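Local coordinates for putative protease I (Bacteroides thetaiotaomicron VPI-5482, PDB 3CNE), which binds flavin derivatives such as lumichrome, riboflavin, FMN and FAD as a homodimer, may store flavin, and appears to lack protease and chaperone activity, at residues 9-14 with 36-41; 32-37 with 52-57; 116-121 with 136-141. All blocks are in the same frame, centred on the assembly; numbering follows the deposited sequence.

Contact 1: residues 9-14 with 36-41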
ATOM      1  N   ALA A   9      -1.128   3.850 -12.677  1.00 20.39           N
ATOM      2  CA  ALA A   9      -2.116   3.400 -11.703  1.00 20.38           C
ATOM      3  C   ALA A   9      -3.490   3.272 -12.362  1.00 19.38           C
ATOM      4  O   ALA A   9      -4.021   4.251 -12.900  1.00 20.01           O
ATOM      5  CB  ALA A   9      -2.161   4.361 -10.497  1.00 21.43           C
ATOM      6  N   VAL A  10      -4.032   2.054 -12.399  1.00 17.72           N
ATOM      7  CA  VAL A  10      -5.329   1.868 -13.020  1.00 17.90           C
ATOM      8  C   VAL A  10      -6.408   2.280 -12.001  1.00 18.40           C
ATOM      9  O   VAL A  10      -6.086   2.645 -10.891  1.00 17.64           O
ATOM     10  CB  VAL A  10      -5.535   0.437 -13.515  1.00 18.12           C
ATOM     11  CG1 VAL A  10      -4.624   0.194 -14.756  1.00 18.05           C
ATOM     12  CG2 VAL A  10      -5.294  -0.615 -12.376  1.00 17.45           C
ATOM     13  N   ASN A  11      -7.666   2.240 -12.392  1.00 18.23           N
ATOM     14  CA  ASN A  11      -8.720   2.713 -11.500  1.00 19.28           C
ATOM     15  C   ASN A  11      -9.880   1.732 -11.488  1.00 19.53           C
ATOM     16  O   ASN A  11     -10.658   1.688 -12.453  1.00 19.01           O
ATOM     17  CB  ASN A  11      -9.173   4.078 -11.985  1.00 19.61           C
ATOM     18  CG  ASN A  11     -10.227   4.685 -11.124  1.00 22.42           C
ATOM     19  OD1 ASN A  11     -10.338   4.366  -9.955  1.00 20.90           O
ATOM     20  ND2 ASN A  11     -11.022   5.573 -11.707  1.00 25.10           N
ATOM     21  N   PRO A  12     -10.035   0.944 -10.403  1.00 19.49           N
ATOM     22  CA  PRO A  12      -9.303   0.957  -9.133  1.00 19.14           C
ATOM     23  C   PRO A  12      -7.947   0.250  -9.210  1.00 18.61           C
ATOM     24  O   PRO A  12      -7.810  -0.671  -9.970  1.00 19.43           O
ATOM     25  CB  PRO A  12     -10.223   0.182  -8.189  1.00 19.81           C
ATOM     26  CG  PRO A  12     -10.879  -0.867  -9.100  1.00 20.52           C
ATOM     27  CD  PRO A  12     -11.077  -0.104 -10.448  1.00 19.53           C
ATOM     28  N   VAL A  13      -6.976   0.715  -8.419  1.00 17.07           N
ATOM     29  CA  VAL A  13      -5.641   0.137  -8.350  1.00 16.66           C
ATOM     30  C   VAL A  13      -5.568  -0.636  -7.047  1.00 17.76           C
ATOM     31  O   VAL A  13      -6.236  -0.297  -6.046  1.00 17.07           O
ATOM     32  CB  VAL A  13      -4.545   1.274  -8.365  1.00 17.79           C
ATOM     33  CG1 VAL A  13      -4.668   2.172  -7.178  1.00 16.51           C
ATOM     34  CG2 VAL A  13      -3.055   0.758  -8.599  1.00 15.83           C
ATOM     35  N   ASN A  14      -4.779  -1.689  -7.052  1.00 16.98           N
ATOM     36  CA  ASN A  14      -4.455  -2.336  -5.794  1.00 18.93           C
ATOM     37  C   ASN A  14      -3.407  -1.475  -5.093  1.00 18.30           C
ATOM     38  O   ASN A  14      -2.272  -1.381  -5.540  1.00 16.62           O
ATOM     39  CB  ASN A  14      -3.913  -3.736  -6.060  1.00 17.93           C
ATOM     40  CG  ASN A  14      -3.642  -4.501  -4.804  1.00 20.84           C
ATOM     41  OD1 ASN A  14      -2.911  -4.022  -3.934  1.00 20.92           O
ATOM     42  ND2 ASN A  14      -4.152  -5.756  -4.738  1.00 15.78           N
ATOM     43  N   ALA A  36      -2.549   8.348 -13.747  1.00 20.74           N
ATOM     44  CA  ALA A  36      -3.806   7.614 -13.711  1.00 21.00           C
ATOM     45  C   ALA A  36      -4.168   7.054 -15.075  1.00 20.97           C
ATOM     46  O   ALA A  36      -4.182   7.777 -16.058  1.00 21.22           O
ATOM     47  CB  ALA A  36      -4.948   8.505 -13.184  1.00 20.10           C
ATOM     48  N   VAL A  37      -4.472   5.761 -15.133  1.00 20.99           N
ATOM     49  CA  VAL A  37      -5.063   5.195 -16.326  1.00 20.40           C
ATOM     50  C   VAL A  37      -6.568   5.444 -16.210  1.00 21.39           C
ATOM     51  O   VAL A  37      -7.361   4.530 -15.931  1.00 20.69           O
ATOM     52  CB  VAL A  37      -4.790   3.703 -16.466  1.00 20.55           C
ATOM     53  CG1 VAL A  37      -5.385   3.186 -17.783  1.00 19.61           C
ATOM     54  CG2 VAL A  37      -3.259   3.473 -16.470  1.00 19.78           C
ATOM     55  N   SER A  38      -6.931   6.697 -16.452  1.00 20.78           N
ATOM     56  CA  SER A  38      -8.270   7.158 -16.183  1.00 23.20           C
ATOM     57  C   SER A  38      -8.446   8.492 -16.896  1.00 23.24           C
ATOM     58  O   SER A  38      -7.508   8.994 -17.525  1.00 22.59           O
ATOM     59  CB  SER A  38      -8.511   7.287 -14.659  1.00 22.46           C
ATOM     60  OG  SER A  38      -9.893   7.507 -14.409  1.00 26.94           O
ATOM     61  N   ASP A  39      -9.647   9.056 -16.798  1.00 23.68           N
ATOM     62  CA  ASP A  39      -9.942  10.338 -17.431  1.00 24.45           C
ATOM     63  C   ASP A  39      -9.538  11.533 -16.562  1.00 24.86           C
ATOM     64  O   ASP A  39      -9.452  12.671 -17.060  1.00 25.57           O
ATOM     65  CB  ASP A  39     -11.440  10.398 -17.793  1.00 25.01           C
ATOM     66  CG  ASP A  39     -12.346  10.231 -16.592  1.00 28.61           C
ATOM     67  OD1 ASP A  39     -12.144   9.274 -15.806  1.00 30.54           O
ATOM     68  OD2 ASP A  39     -13.279  11.055 -16.434  1.00 31.70           O
ATOM     69  N   THR A  40      -9.334  11.289 -15.259  1.00 25.10           N
ATOM     70  CA  THR A  40      -8.841  12.298 -14.317  1.00 25.19           C
ATOM     71  C   THR A  40      -7.784  11.704 -13.376  1.00 24.85           C
ATOM     72  O   THR A  40      -7.673  10.493 -13.234  1.00 24.05           O
ATOM     73  CB  THR A  40      -9.982  12.908 -13.414  1.00 25.58           C
ATOM     74  OG1 THR A  40     -10.266  12.012 -12.335  1.00 25.75           O
ATOM     75  CG2 THR A  40     -11.274  13.169 -14.202  1.00 26.52           C
ATOM     76  N   LYS A  41      -7.043  12.583 -12.713  1.00 24.70           N
ATOM     77  CA  LYS A  41      -6.000  12.199 -11.744  1.00 25.73           C
ATOM     78  C   LYS A  41      -6.527  11.461 -10.514  1.00 25.77           C
ATOM     79  O   LYS A  41      -5.739  10.909  -9.715  1.00 25.39           O
ATOM     80  CB  LYS A  41      -5.328  13.462 -11.198  1.00 25.53           C
ATOM     81  CG  LYS A  41      -4.568  14.238 -12.157  1.00 27.65           C
ATOM     82  CD  LYS A  41      -3.629  15.196 -11.448  1.00 32.54           C
ATOM     83  CE  LYS A  41      -4.312  16.458 -10.949  1.00 34.95           C
ATOM     84  NZ  LYS A  41      -3.256  17.398 -10.405  1.00 39.46           N
TER
HETATM   85  O   HOH W   1      -8.001   2.167 -15.257  1.00 19.80           O
HETATM   86  O   HOH W   2     -11.323   5.160 -14.859  1.00 30.04           O

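Contact 2: residues 32-37 with 52-57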
ATOM      1  N   TYR A  32      10.078   9.405  -9.584  1.00 24.04           N
ATOM      2  CA  TYR A  32       8.916   8.809 -10.233  1.00 23.48           C
ATOM      3  C   TYR A  32       7.782   9.799 -10.361  1.00 23.77           C
ATOM      4  O   TYR A  32       7.733  10.763  -9.628  1.00 24.55           O
ATOM      5  CB  TYR A  32       8.455   7.559  -9.477  1.00 22.57           C
ATOM      6  CG  TYR A  32       7.940   7.860  -8.077  1.00 23.15           C
ATOM      7  CD1 TYR A  32       6.615   8.220  -7.859  1.00 20.97           C
ATOM      8  CD2 TYR A  32       8.805   7.830  -6.988  1.00 21.46           C
ATOM      9  CE1 TYR A  32       6.152   8.526  -6.571  1.00 23.02           C
ATOM     10  CE2 TYR A  32       8.366   8.111  -5.707  1.00 20.92           C
ATOM     11  CZ  TYR A  32       7.051   8.463  -5.503  1.00 23.13           C
ATOM     12  OH  TYR A  32       6.655   8.748  -4.221  1.00 24.54           O
ATOM     13  N   LYS A  33       6.865   9.532 -11.291  1.00 23.70           N
ATOM     14  CA  LYS A  33       5.651  10.321 -11.484  1.00 23.92           C
ATOM     15  C   LYS A  33       4.537   9.326 -11.721  1.00 23.16           C
ATOM     16  O   LYS A  33       4.730   8.367 -12.456  1.00 22.72           O
ATOM     17  CB  LYS A  33       5.807  11.234 -12.695  1.00 24.91           C
ATOM     18  CG  LYS A  33       4.597  12.099 -12.991  1.00 26.61           C
ATOM     19  CD  LYS A  33       4.917  13.154 -14.040  1.00 27.64           C
ATOM     20  CE  LYS A  33       3.650  13.912 -14.398  1.00 30.28           C
ATOM     21  NZ  LYS A  33       3.878  15.027 -15.403  1.00 33.23           N
ATOM     22  N   VAL A  34       3.390   9.538 -11.072  1.00 23.17           N
ATOM     23  CA  VAL A  34       2.298   8.577 -11.089  1.00 23.38           C
ATOM     24  C   VAL A  34       1.184   9.095 -12.009  1.00 23.40           C
ATOM     25  O   VAL A  34       0.659  10.202 -11.794  1.00 23.33           O
ATOM     26  CB  VAL A  34       1.741   8.269  -9.641  1.00 23.25           C
ATOM     27  CG1 VAL A  34       0.712   7.139  -9.702  1.00 23.24           C
ATOM     28  CG2 VAL A  34       2.876   7.892  -8.652  1.00 22.61           C
ATOM     29  N   PHE A  35       0.819   8.262 -12.988  1.00 22.64           N
ATOM     30  CA  PHE A  35      -0.175   8.576 -14.022  1.00 22.13           C
ATOM     31  C   PHE A  35      -1.386   7.709 -13.854  1.00 21.60           C
ATOM     32  O   PHE A  35      -1.282   6.471 -13.836  1.00 21.64           O
ATOM     33  CB  PHE A  35       0.382   8.349 -15.462  1.00 22.60           C
ATOM     34  CG  PHE A  35       1.540   9.226 -15.830  1.00 22.29           C
ATOM     35  CD1 PHE A  35       1.339  10.393 -16.580  1.00 24.21           C
ATOM     36  CD2 PHE A  35       2.841   8.878 -15.461  1.00 21.90           C
ATOM     37  CE1 PHE A  35       2.421  11.219 -16.933  1.00 25.31           C
ATOM     38  CE2 PHE A  35       3.924   9.675 -15.806  1.00 24.94           C
ATOM     39  CZ  PHE A  35       3.717  10.860 -16.573  1.00 24.53           C
ATOM     40  N   ALA A  36      -2.549   8.348 -13.747  1.00 20.74           N
ATOM     41  CA  ALA A  36      -3.806   7.614 -13.711  1.00 21.00           C
ATOM     42  C   ALA A  36      -4.168   7.054 -15.075  1.00 20.97           C
ATOM     43  O   ALA A  36      -4.182   7.777 -16.058  1.00 21.22           O
ATOM     44  CB  ALA A  36      -4.948   8.505 -13.184  1.00 20.10           C
ATOM     45  N   VAL A  37      -4.472   5.761 -15.133  1.00 20.99           N
ATOM     46  CA  VAL A  37      -5.063   5.195 -16.326  1.00 20.40           C
ATOM     47  C   VAL A  37      -6.568   5.444 -16.210  1.00 21.39           C
ATOM     48  O   VAL A  37      -7.361   4.530 -15.931  1.00 20.69           O
ATOM     49  CB  VAL A  37      -4.790   3.703 -16.466  1.00 20.55           C
ATOM     50  CG1 VAL A  37      -5.385   3.186 -17.783  1.00 19.61           C
ATOM     51  CG2 VAL A  37      -3.259   3.473 -16.470  1.00 19.78           C
ATOM     52  N   ILE A  52      -5.294  10.928  -5.310  1.00 25.36           N
ATOM     53  CA  ILE A  52      -5.101  11.917  -6.377  1.00 25.61           C
ATOM     54  C   ILE A  52      -3.636  11.795  -6.789  1.00 24.68           C
ATOM     55  O   ILE A  52      -2.729  12.080  -6.010  1.00 25.86           O
ATOM     56  CB  ILE A  52      -5.498  13.333  -5.940  1.00 25.66           C
ATOM     57  CG1 ILE A  52      -6.925  13.300  -5.329  1.00 26.59           C
ATOM     58  CG2 ILE A  52      -5.418  14.317  -7.151  1.00 26.90           C
ATOM     59  CD1 ILE A  52      -7.533  14.703  -4.991  1.00 27.56           C
ATOM     60  N   VAL A  53      -3.412  11.325  -8.005  1.00 23.67           N
ATOM     61  CA  VAL A  53      -2.050  11.049  -8.480  1.00 22.82           C
ATOM     62  C   VAL A  53      -1.533  12.293  -9.237  1.00 23.41           C
ATOM     63  O   VAL A  53      -2.144  13.354  -9.121  1.00 22.52           O
ATOM     64  CB  VAL A  53      -1.963   9.736  -9.276  1.00 22.67           C
ATOM     65  CG1 VAL A  53      -2.473   8.541  -8.427  1.00 22.45           C
ATOM     66  CG2 VAL A  53      -2.752   9.830 -10.625  1.00 22.03           C
ATOM     67  N   ASP A  54      -0.413  12.173  -9.963  1.00 22.53           N
ATOM     68  CA  ASP A  54       0.259  13.344 -10.520  1.00 23.69           C
ATOM     69  C   ASP A  54      -0.359  13.830 -11.827  1.00 23.32           C
ATOM     70  O   ASP A  54      -0.307  15.023 -12.135  1.00 22.79           O
ATOM     71  CB  ASP A  54       1.755  13.073 -10.727  1.00 23.90           C
ATOM     72  CG  ASP A  54       2.485  12.757  -9.398  1.00 26.69           C
ATOM     73  OD1 ASP A  54       2.207  13.456  -8.390  1.00 29.38           O
ATOM     74  OD2 ASP A  54       3.291  11.803  -9.360  1.00 27.79           O
ATOM     75  N   ASP A  55      -0.891  12.909 -12.622  1.00 23.66           N
ATOM     76  CA  ASP A  55      -1.315  13.255 -13.981  1.00 23.71           C
ATOM     77  C   ASP A  55      -2.137  12.093 -14.528  1.00 24.01           C
ATOM     78  O   ASP A  55      -2.301  11.056 -13.863  1.00 22.94           O
ATOM     79  CB  ASP A  55      -0.077  13.453 -14.848  1.00 25.24           C
ATOM     80  CG  ASP A  55      -0.285  14.456 -15.979  1.00 26.99           C
ATOM     81  OD1 ASP A  55      -1.443  14.797 -16.342  1.00 30.44           O
ATOM     82  OD2 ASP A  55       0.741  14.864 -16.522  1.00 28.98           O
ATOM     83  N   VAL A  56      -2.637  12.279 -15.747  1.00 23.80           N
ATOM     84  CA  VAL A  56      -3.379  11.249 -16.440  1.00 24.11           C
ATOM     85  C   VAL A  56      -2.498  10.681 -17.553  1.00 23.97           C
ATOM     86  O   VAL A  56      -1.590  11.348 -18.018  1.00 24.26           O
ATOM     87  CB  VAL A  56      -4.689  11.782 -17.029  1.00 23.88           C
ATOM     88  CG1 VAL A  56      -5.610  12.318 -15.932  1.00 23.88           C
ATOM     89  CG2 VAL A  56      -4.444  12.859 -18.135  1.00 24.64           C
ATOM     90  N   ILE A  57      -2.796   9.449 -17.969  1.00 24.05           N
ATOM     91  CA  ILE A  57      -1.977   8.719 -18.925  1.00 24.09           C
ATOM     92  C   ILE A  57      -1.948   9.383 -20.306  1.00 25.05           C
ATOM     93  O   ILE A  57      -0.974   9.206 -21.055  1.00 24.45           O
ATOM     94  CB  ILE A  57      -2.420   7.221 -19.033  1.00 23.43           C
ATOM     95  CG1 ILE A  57      -1.410   6.428 -19.890  1.00 23.99           C
ATOM     96  CG2 ILE A  57      -3.869   7.084 -19.567  1.00 22.57           C
ATOM     97  CD1 ILE A  57      -1.313   4.961 -19.498  1.00 26.26           C
TER
HETATM   98  O   HOH W   3       5.202  11.497  -7.475  1.00 33.35           O

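Contact 3: residues 116-121 with 136-141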
HETATM    1  N   MSE A 116      -0.901  -7.295 -19.637  1.00 30.87           N
HETATM    2  CA  MSE A 116      -0.997  -5.986 -20.292  1.00 30.08           C
HETATM    3  C   MSE A 116       0.198  -5.793 -21.244  1.00 28.75           C
HETATM    4  O   MSE A 116       0.045  -5.316 -22.371  1.00 27.21           O
HETATM    5  CB  MSE A 116      -1.085  -4.869 -19.249  1.00 30.61           C
HETATM    6  CG  MSE A 116      -2.340  -4.968 -18.372  1.00 34.09           C
HETATM    7 SE   MSE A 116      -3.966  -4.656 -19.448  1.00 45.08          SE
HETATM    8  CE  MSE A 116      -3.762  -2.779 -19.657  1.00 40.77           C
ATOM      9  N   PHE A 117       1.388  -6.158 -20.767  1.00 27.91           N
ATOM     10  CA  PHE A 117       2.589  -6.140 -21.588  1.00 27.64           C
ATOM     11  C   PHE A 117       2.427  -7.060 -22.803  1.00 27.53           C
ATOM     12  O   PHE A 117       2.680  -6.632 -23.930  1.00 28.10           O
ATOM     13  CB  PHE A 117       3.841  -6.531 -20.760  1.00 27.10           C
ATOM     14  CG  PHE A 117       4.196  -5.558 -19.646  1.00 25.42           C
ATOM     15  CD1 PHE A 117       3.734  -4.244 -19.652  1.00 25.06           C
ATOM     16  CD2 PHE A 117       5.042  -5.962 -18.605  1.00 25.97           C
ATOM     17  CE1 PHE A 117       4.104  -3.335 -18.611  1.00 26.22           C
ATOM     18  CE2 PHE A 117       5.413  -5.073 -17.575  1.00 26.26           C
ATOM     19  CZ  PHE A 117       4.931  -3.759 -17.579  1.00 24.65           C
ATOM     20  N   ASP A 118       1.980  -8.300 -22.570  1.00 27.70           N
ATOM     21  CA  ASP A 118       1.835  -9.295 -23.621  1.00 28.43           C
ATOM     22  C   ASP A 118       0.955  -8.807 -24.759  1.00 28.66           C
ATOM     23  O   ASP A 118       1.295  -9.003 -25.930  1.00 27.50           O
ATOM     24  CB  ASP A 118       1.289 -10.628 -23.077  1.00 29.26           C
ATOM     25  CG  ASP A 118       0.992 -11.665 -24.207  1.00 32.62           C
ATOM     26  OD1 ASP A 118       0.712 -11.277 -25.357  1.00 39.21           O
ATOM     27  OD2 ASP A 118       1.011 -12.881 -23.973  1.00 34.51           O
ATOM     28  N   PHE A 119      -0.158  -8.161 -24.405  1.00 28.53           N
ATOM     29  CA  PHE A 119      -1.129  -7.656 -25.378  1.00 28.87           C
ATOM     30  C   PHE A 119      -0.465  -6.799 -26.441  1.00 28.59           C
ATOM     31  O   PHE A 119      -0.919  -6.754 -27.589  1.00 29.05           O
ATOM     32  CB  PHE A 119      -2.230  -6.830 -24.680  1.00 29.58           C
ATOM     33  CG  PHE A 119      -3.236  -7.648 -23.901  1.00 29.02           C
ATOM     34  CD1 PHE A 119      -3.305  -9.022 -24.030  1.00 31.40           C
ATOM     35  CD2 PHE A 119      -4.168  -7.007 -23.083  1.00 30.93           C
ATOM     36  CE1 PHE A 119      -4.254  -9.760 -23.330  1.00 32.61           C
ATOM     37  CE2 PHE A 119      -5.115  -7.719 -22.379  1.00 31.04           C
ATOM     38  CZ  PHE A 119      -5.170  -9.100 -22.502  1.00 31.86           C
ATOM     39  N   THR A 120       0.597  -6.098 -26.054  1.00 28.01           N
ATOM     40  CA  THR A 120       1.297  -5.215 -26.977  1.00 27.32           C
ATOM     41  C   THR A 120       2.365  -5.980 -27.767  1.00 27.38           C
ATOM     42  O   THR A 120       2.952  -5.432 -28.686  1.00 27.49           O
ATOM     43  CB  THR A 120       1.967  -4.010 -26.254  1.00 27.02           C
ATOM     44  OG1 THR A 120       3.105  -4.473 -25.537  1.00 25.76           O
ATOM     45  CG2 THR A 120       0.982  -3.331 -25.274  1.00 26.77           C
ATOM     46  N   GLY A 121       2.605  -7.239 -27.416  1.00 27.04           N
ATOM     47  CA  GLY A 121       3.630  -8.036 -28.088  1.00 27.68           C
ATOM     48  C   GLY A 121       5.069  -7.859 -27.607  1.00 28.50           C
ATOM     49  O   GLY A 121       5.939  -8.663 -27.948  1.00 27.75           O
ATOM     50  N   PRO A 136      -3.179 -18.085 -18.676  1.00 37.82           N
ATOM     51  CA  PRO A 136      -3.554 -18.567 -20.006  1.00 38.41           C
ATOM     52  C   PRO A 136      -3.595 -17.472 -21.076  1.00 38.36           C
ATOM     53  O   PRO A 136      -3.573 -17.791 -22.265  1.00 38.69           O
ATOM     54  CB  PRO A 136      -4.970 -19.124 -19.799  1.00 38.70           C
ATOM     55  CG  PRO A 136      -5.104 -19.349 -18.340  1.00 38.91           C
ATOM     56  CD  PRO A 136      -4.263 -18.294 -17.699  1.00 38.08           C
ATOM     57  N   ALA A 137      -3.654 -16.203 -20.666  1.00 37.52           N
ATOM     58  CA  ALA A 137      -3.667 -15.102 -21.632  1.00 37.18           C
ATOM     59  C   ALA A 137      -2.282 -14.722 -22.156  1.00 36.62           C
ATOM     60  O   ALA A 137      -2.169 -13.907 -23.072  1.00 37.04           O
ATOM     61  CB  ALA A 137      -4.385 -13.884 -21.058  1.00 37.08           C
ATOM     62  N   ILE A 138      -1.233 -15.302 -21.578  1.00 36.05           N
ATOM     63  CA  ILE A 138       0.128 -15.030 -22.032  1.00 35.52           C
ATOM     64  C   ILE A 138       0.429 -15.886 -23.256  1.00 35.88           C
ATOM     65  O   ILE A 138       0.557 -17.110 -23.144  1.00 35.48           O
ATOM     66  CB  ILE A 138       1.189 -15.273 -20.894  1.00 35.84           C
ATOM     67  CG1 ILE A 138       0.926 -14.348 -19.696  1.00 34.52           C
ATOM     68  CG2 ILE A 138       2.611 -15.121 -21.411  1.00 33.51           C
ATOM     69  CD1 ILE A 138       1.033 -12.867 -20.029  1.00 33.54           C
ATOM     70  N   GLN A 139       0.508 -15.250 -24.422  1.00 36.06           N
ATOM     71  CA  GLN A 139       0.884 -15.970 -25.654  1.00 37.47           C
ATOM     72  C   GLN A 139       2.183 -15.535 -26.340  1.00 36.92           C
ATOM     73  O   GLN A 139       2.824 -16.357 -26.997  1.00 37.46           O
ATOM     74  CB  GLN A 139      -0.262 -16.049 -26.681  1.00 37.64           C
ATOM     75  CG  GLN A 139      -1.522 -15.269 -26.382  1.00 38.30           C
ATOM     76  CD  GLN A 139      -2.604 -15.571 -27.388  1.00 40.11           C
ATOM     77  OE1 GLN A 139      -2.429 -16.433 -28.260  1.00 44.47           O
ATOM     78  NE2 GLN A 139      -3.734 -14.863 -27.289  1.00 42.79           N
ATOM     79  N   ASN A 140       2.554 -14.260 -26.201  1.00 36.01           N
ATOM     80  CA  ASN A 140       3.813 -13.747 -26.736  1.00 35.38           C
ATOM     81  C   ASN A 140       5.024 -14.055 -25.857  1.00 34.99           C
ATOM     82  O   ASN A 140       6.078 -14.447 -26.363  1.00 34.89           O
ATOM     83  CB  ASN A 140       3.716 -12.251 -27.020  1.00 34.67           C
ATOM     84  CG  ASN A 140       2.712 -11.941 -28.116  1.00 35.79           C
ATOM     85  OD1 ASN A 140       1.739 -11.197 -27.906  1.00 35.82           O
ATOM     86  ND2 ASN A 140       2.926 -12.518 -29.284  1.00 30.66           N
ATOM     87  N   GLY A 141       4.871 -13.866 -24.551  1.00 34.23           N
ATOM     88  CA  GLY A 141       5.932 -14.173 -23.604  1.00 34.04           C
ATOM     89  C   GLY A 141       5.871 -15.618 -23.163  1.00 33.76           C
ATOM     90  O   GLY A 141       5.090 -16.404 -23.691  1.00 33.68           O
TER

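Contact 1: residues 9-14 with 36-41
Ala9 O is the best-held polar atom here, with one strong bond and one weaker contact. Val37 N reaches it at 2.7 Å along an almost straight N-H line (176°), although the donor stands about 30° above the carbonyl plane. Beside it, the CA-H of Ala36 adds a longer contact, with Ala36 CA 3.5 Å from Ala9 O. This is the last parallel bridge, Ala9 with Ala36, before the two segments separate. Val37 is the centre of an inverse gamma turn, closed by a weak bond from Ser38 N to Ala36 O. Past that point water takes over the pairing. One water accepts from Asn11 N at 2.9 Å and donates to Val37 O at 2.5 Å, a short bond; a second links Asn11 ND2 with Ser38 OG. The other end of the Asn11 amide is used too, OD1 accepting from Lys44 N. Val10 and Val37 lie side by side and point the same way. Val37 puts CG1 anti to its backbone N (chi1 -177°), which leaves CG2 beside that N, 3.9 Å from Val10 CG1. The segments join the ends of strands 4-9 and 31-36, linked through helix 15-27 in a beta-alpha-beta unit. Ile43 of strand 42-44 covers Ala9 and Ala36, Val10 packs on Phe72 of strand 69-73 with its side chain about 7 Å from the bound zinc ion, and Val37 beds against Tyr89, Asn90 and Leu93 of helix 88-102.

Contact 2: residues 32-37 with 52-57
The Phe35 ring takes Val56 O at its edge, near the ring plane, 3.4 Å from Phe35 CD1. Asp55 runs alongside it, pointing the same way, its carboxylate turned only 19° from the ring plane and its CB approaching the ring obliquely. A second flat group, the carboxylate of Asp54, stands in for a backbone acceptor: Val34 N donates to Asp54 OD2 at 2.8 Å, nearly straight (169°) and onto the anti lone pair. A water also donates to that oxygen. In return Val34 O receives Asp54 N at 2.9 Å, plus a weak bond from Asp55 N. Regular parallel pairing follows, with Ala36 N bound to Asp55 O at 2.7 Å in the carbonyl plane and Ile57 N to Ala36 O. Lys33, fully extended, crosses Asp55 obliquely, and its NZ forms a salt bridge to Asp55 OD2 at 3.3 Å, the hydrogen bond within it weak; Asp55 OD1 accepts from Asn59 ND2. Among the apolar groups Val53 packs with CG2, in its crowded position between backbone N and carbonyl carbon, 3.6 Å from Ala36 CB. Its CG1 meets Val34 CG1 at 3.7 Å, the two side chains crossing at about a right angle. Ile57 CD1 lies beside Val37 CG2, 3.9 Å away. Strand 31-36 is flanked by the short strand 55-56 and by strand 4-9. Val34 packs on Leu22 of helix 15-27, and Ile57 on Tyr89 and Leu93 of helix 88-102. Met49 of the second subunit touches Val34 and Val53, while Ile52 pairs antiparallel with a strand of that subunit, carrying a sheet across the dimer interface.

Contact 3: residues 116-121 with 136-141
Asp118 points from the helix into the loop 136-141, its CG anti to the backbone N (chi1 174°), so that OD2 meets the backbone N-H groups of two successive residues. Gln139 N meets Asp118 OD2 nearly along the C-O axis, at only 2.5 Å. Asn140 N comes to Asp118 OD2 at 3.0 Å from above the carboxylate plane, 43° out of it. The fit is tight, since Ile138 CA stands just 3.0 Å from Asp118 OD2. Two donors on one oxygen would be expected to favour the ionised carboxylate. The end of the Ile138 side chain comes close to the acid, with CD1 3.8 Å from Asp118 CB, a carbon-carbon contact beside the polar one. The Asn140 side chain crosses that of Asp118 at about a right angle, amide and carboxylate planes 55° apart. An alanine in place of Asp118 would remove the oxygen that takes both N-H groups, and would probably loosen the loop from the helix end. The turn after the helix is closed by its own bonds: Thr120 OG1 and Thr120 N both bond to Phe117 O, and Gly121 N reaches Asp118 O at 2.7 Å. Gly121 has positive phi, a backbone shape in which a side chain would crowd against the preceding carbonyl oxygen. The contact thus ties the end of helix 113-119, which follows the zinc ligand Cys111, to the loop leading into strand 142-144. Met115 of that helix receives Ala137 and Ile138, while selenomethionine Met116 and Phe117 turn inward onto helix 88-102 and strand 69-73.

How the contacts relate
From the N terminus, contact 1 closes first: the chain leaves strand 4-9, runs through helix 15-27 and returns along strand 31-36. Contact 2 opens on that returning strand, sharing Ala36 and Val37 with contact 1, and closes when the excursion through strands 42-44 and 50-52 comes back as strand 55-56. The two overlap along the chain and touch in space, their centres about 8 Å apart, joining three neighbouring strands at one edge of the main sheet. Contact 3 comes later in series, joining helix 113-119 to the loop before strand 142-144. Its centre lies about 21 Å from that of contact 1 and about 24 Å from that of contact 2, with contact 2 across the chain's centre.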